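Long-range contact in transcriptional activator, putative (Pyrococcus furiosus, PDB 1RTW), which is a putative transcriptional activator with the all-helical fold of the TENA/THI-4/PQQC family: residues Glu11-Arg16 / Val194-Leu199. Sequence-based numbering, arbitrary orientation.
Sequences ENIWRR and VSKFEL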
ATOM      1  N   GLU B  11     -27.369  -0.170  16.143  1.00 47.22           N
ATOM      2  CA  GLU B  11     -27.786  -0.839  17.371  1.00 49.76           C
ATOM      3  C   GLU B  11     -28.569  -2.118  17.099  1.00 48.13           C
ATOM      4  O   GLU B  11     -28.555  -3.046  17.908  1.00 44.52           O
ATOM      5  CB  GLU B  11     -28.585   0.111  18.272  1.00 55.91           C
ATOM      6  CG  GLU B  11     -29.974   0.490  17.761  1.00 64.88           C
ATOM      7  CD  GLU B  11     -30.692   1.488  18.665  1.00 68.45           C
ATOM      8  OE1 GLU B  11     -30.071   2.018  19.614  1.00 69.98           O
ATOM      9  OE2 GLU B  11     -31.886   1.753  18.418  1.00 69.47           O
ATOM     10  N   ASN B  12     -29.195  -2.195  15.929  1.00 47.91           N
ATOM     11  CA  ASN B  12     -29.965  -3.379  15.572  1.00 49.15           C
ATOM     12  C   ASN B  12     -29.029  -4.570  15.338  1.00 46.98           C
ATOM     13  O   ASN B  12     -29.297  -5.679  15.808  1.00 46.82           O
ATOM     14  CB  ASN B  12     -30.834  -3.108  14.337  1.00 54.07           C
ATOM     15  CG  ASN B  12     -32.223  -3.735  14.447  1.00 58.61           C
ATOM     16  OD1 ASN B  12     -33.239  -3.039  14.353  1.00 58.63           O
ATOM     17  ND2 ASN B  12     -32.270  -5.051  14.650  1.00 58.52           N
ATOM     18  N   ILE B  13     -27.907  -4.325  14.665  1.00 43.89           N
ATOM     19  CA  ILE B  13     -26.932  -5.379  14.402  1.00 39.54           C
ATOM     20  C   ILE B  13     -26.197  -5.765  15.683  1.00 35.97           C
ATOM     21  O   ILE B  13     -26.001  -6.946  15.958  1.00 34.05           O
ATOM     22  CB  ILE B  13     -25.906  -4.951  13.331  1.00 40.38           C
ATOM     23  CG1 ILE B  13     -26.630  -4.651  12.017  1.00 44.13           C
ATOM     24  CG2 ILE B  13     -24.861  -6.053  13.120  1.00 39.54           C
ATOM     25  CD1 ILE B  13     -25.715  -4.182  10.899  1.00 46.92           C
ATOM     26  N   TRP B  14     -25.801  -4.769  16.471  1.00 33.23           N
ATOM     27  CA  TRP B  14     -25.095  -5.033  17.725  1.00 31.77           C
ATOM     28  C   TRP B  14     -25.947  -5.814  18.715  1.00 32.62           C
ATOM     29  O   TRP B  14     -25.432  -6.650  19.456  1.00 31.20           O
ATOM     30  CB  TRP B  14     -24.596  -3.730  18.361  1.00 26.11           C
ATOM     31  CG  TRP B  14     -23.373  -3.186  17.678  1.00 23.82           C
ATOM     32  CD1 TRP B  14     -23.176  -3.054  16.330  1.00 20.37           C
ATOM     33  CD2 TRP B  14     -22.164  -2.740  18.302  1.00 20.05           C
ATOM     34  NE1 TRP B  14     -21.923  -2.564  16.081  1.00 20.71           N
ATOM     35  CE2 TRP B  14     -21.272  -2.368  17.276  1.00 19.52           C
ATOM     36  CE3 TRP B  14     -21.739  -2.628  19.634  1.00 18.13           C
ATOM     37  CZ2 TRP B  14     -19.989  -1.883  17.530  1.00 16.13           C
ATOM     38  CZ3 TRP B  14     -20.461  -2.144  19.888  1.00 17.10           C
ATOM     39  CH2 TRP B  14     -19.602  -1.784  18.838  1.00 15.58           C
ATOM     40  N   ARG B  15     -27.255  -5.556  18.708  1.00 35.70           N
ATOM     41  CA  ARG B  15     -28.177  -6.245  19.605  1.00 38.75           C
ATOM     42  C   ARG B  15     -28.118  -7.743  19.341  1.00 36.93           C
ATOM     43  O   ARG B  15     -28.274  -8.549  20.261  1.00 36.70           O
ATOM     44  CB  ARG B  15     -29.610  -5.735  19.413  1.00 44.99           C
ATOM     45  CG  ARG B  15     -30.504  -5.937  20.630  1.00 53.40           C
ATOM     46  CD  ARG B  15     -31.965  -5.651  20.318  1.00 60.84           C
ATOM     47  NE  ARG B  15     -32.171  -4.307  19.776  1.00 68.57           N
ATOM     48  CZ  ARG B  15     -32.672  -4.053  18.567  1.00 72.22           C
ATOM     49  NH1 ARG B  15     -33.018  -5.054  17.765  1.00 73.41           N
ATOM     50  NH2 ARG B  15     -32.821  -2.799  18.156  1.00 74.47           N
ATOM     51  N   ARG B  16     -27.870  -8.108  18.084  1.00 35.08           N
ATOM     52  CA  ARG B  16     -27.769  -9.508  17.697  1.00 33.90           C
ATOM     53  C   ARG B  16     -26.571 -10.211  18.350  1.00 30.45           C
ATOM     54  O   ARG B  16     -26.581 -11.436  18.488  1.00 27.54           O
ATOM     55  CB  ARG B  16     -27.756  -9.673  16.171  1.00 39.96           C
ATOM     56  CG  ARG B  16     -29.111  -9.455  15.475  1.00 47.12           C
ATOM     57  CD  ARG B  16     -28.975  -9.627  13.964  1.00 54.57           C
ATOM     58  NE  ARG B  16     -30.217  -9.385  13.233  1.00 60.72           N
ATOM     59  CZ  ARG B  16     -30.294  -9.272  11.908  1.00 64.88           C
ATOM     60  NH1 ARG B  16     -29.197  -9.377  11.164  1.00 67.30           N
ATOM     61  NH2 ARG B  16     -31.466  -9.055  11.321  1.00 67.14           N
ATOM     62  N   VAL B 194     -18.213  -3.465   9.261  1.00 16.85           N
ATOM     63  CA  VAL B 194     -17.415  -4.136  10.287  1.00 17.75           C
ATOM     64  C   VAL B 194     -18.346  -4.746  11.340  1.00 18.72           C
ATOM     65  O   VAL B 194     -18.075  -5.832  11.866  1.00 17.26           O
ATOM     66  CB  VAL B 194     -16.355  -3.192  10.943  1.00 16.48           C
ATOM     67  CG1 VAL B 194     -15.630  -3.904  12.096  1.00 13.92           C
ATOM     68  CG2 VAL B 194     -15.339  -2.762   9.909  1.00 11.58           C
ATOM     69  N   SER B 195     -19.473  -4.074  11.583  1.00 20.71           N
ATOM     70  CA  SER B 195     -20.475  -4.540  12.543  1.00 20.66           C
ATOM     71  C   SER B 195     -21.043  -5.892  12.130  1.00 19.48           C
ATOM     72  O   SER B 195     -21.184  -6.792  12.957  1.00 18.82           O
ATOM     73  CB  SER B 195     -21.614  -3.522  12.668  1.00 21.96           C
ATOM     74  OG  SER B 195     -21.188  -2.358  13.345  1.00 21.66           O
ATOM     75  N   LYS B 196     -21.362  -6.026  10.845  1.00 20.19           N
ATOM     76  CA  LYS B 196     -21.895  -7.270  10.289  1.00 20.49           C
ATOM     77  C   LYS B 196     -20.875  -8.402  10.419  1.00 19.55           C
ATOM     78  O   LYS B 196     -21.227  -9.546  10.710  1.00 16.89           O
ATOM     79  CB  LYS B 196     -22.264  -7.073   8.814  1.00 23.50           C
ATOM     80  CG  LYS B 196     -23.471  -6.177   8.593  1.00 27.72           C
ATOM     81  CD  LYS B 196     -23.787  -6.004   7.112  1.00 32.99           C
ATOM     82  CE  LYS B 196     -24.926  -4.986   6.908  1.00 35.65           C
ATOM     83  NZ  LYS B 196     -25.287  -4.766   5.468  1.00 35.27           N
ATOM     84  N   PHE B 197     -19.609  -8.068  10.192  1.00 19.96           N
ATOM     85  CA  PHE B 197     -18.524  -9.030  10.293  1.00 20.95           C
ATOM     86  C   PHE B 197     -18.370  -9.516  11.725  1.00 20.83           C
ATOM     87  O   PHE B 197     -18.151 -10.704  11.952  1.00 23.43           O
ATOM     88  CB  PHE B 197     -17.218  -8.422   9.784  1.00 22.65           C
ATOM     89  CG  PHE B 197     -17.006  -8.591   8.307  1.00 22.11           C
ATOM     90  CD1 PHE B 197     -17.042  -9.855   7.730  1.00 23.19           C
ATOM     91  CD2 PHE B 197     -16.735  -7.500   7.501  1.00 22.70           C
ATOM     92  CE1 PHE B 197     -16.806 -10.030   6.365  1.00 22.89           C
ATOM     93  CE2 PHE B 197     -16.499  -7.663   6.141  1.00 24.39           C
ATOM     94  CZ  PHE B 197     -16.533  -8.931   5.572  1.00 21.65           C
ATOM     95  N   GLU B 198     -18.509  -8.600  12.680  1.00 19.08           N
ATOM     96  CA  GLU B 198     -18.416  -8.936  14.103  1.00 19.10           C
ATOM     97  C   GLU B 198     -19.532  -9.904  14.483  1.00 18.94           C
ATOM     98  O   GLU B 198     -19.315 -10.893  15.183  1.00 17.45           O
ATOM     99  CB  GLU B 198     -18.551  -7.671  14.962  1.00 18.65           C
ATOM    100  CG  GLU B 198     -17.269  -6.857  15.093  1.00 18.78           C
ATOM    101  CD  GLU B 198     -16.182  -7.602  15.856  1.00 20.54           C
ATOM    102  OE1 GLU B 198     -16.489  -8.180  16.914  1.00 21.28           O
ATOM    103  OE2 GLU B 198     -15.021  -7.627  15.402  1.00 21.03           O
ATOM    104  N   LEU B 199     -20.738  -9.594  14.021  1.00 20.35           N
ATOM    105  CA  LEU B 199     -21.901 -10.429  14.303  1.00 20.76           C
ATOM    106  C   LEU B 199     -21.745 -11.833  13.722  1.00 19.40           C
ATOM    107  O   LEU B 199     -22.090 -12.819  14.358  1.00 20.32           O
ATOM    108  CB  LEU B 199     -23.159  -9.786  13.725  1.00 16.83           C
ATOM    109  CG  LEU B 199     -24.393 -10.694  13.764  1.00 20.16           C
ATOM    110  CD1 LEU B 199     -24.788 -11.005  15.199  1.00 18.00           C
ATOM    111  CD2 LEU B 199     -25.539 -10.047  13.006  1.00 20.92           C
TER
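One hydrogen bond and a strip of aliphatic contacts join the short N-terminal helix 11-15 to segment 194-199 of helix 181-201, the last helix of this all-helical fold and 178 residues further along the chain. The two short segments run nearly parallel (13°), their axes 9.4 Å apart at closest approach. The polar link is made by W14, whose CB is directed away from the partner helix but whose indole swings back: NE1 donates to S195 OG at 2.8 Å. The bond is nearly straight (164°), and OG lies in the indole plane, at the ring edge. S195 OG, set beside its own backbone N, is also hydrogen-bonded to F191 O one turn earlier, so this buried hydroxyl ties the indole to the helix backbone.

The apolar part centres on I13 and L199. I13 CG2, anti to the backbone N, rests 3.8 Å from S195 O and 4.1 Å from L199 CD2, while the I13 side chain crosses the extended K196 obliquely, its CD1 3.8 Å from K196 CG. L199 forks against R16, with CD1 3.4 Å from R16 CB and CD2 3.6 Å from R16 CD.

Helix 118-142 backs the polar side, K130 touching W14 and C127 touching S195, while V194 and F197 pack on helix 100-115.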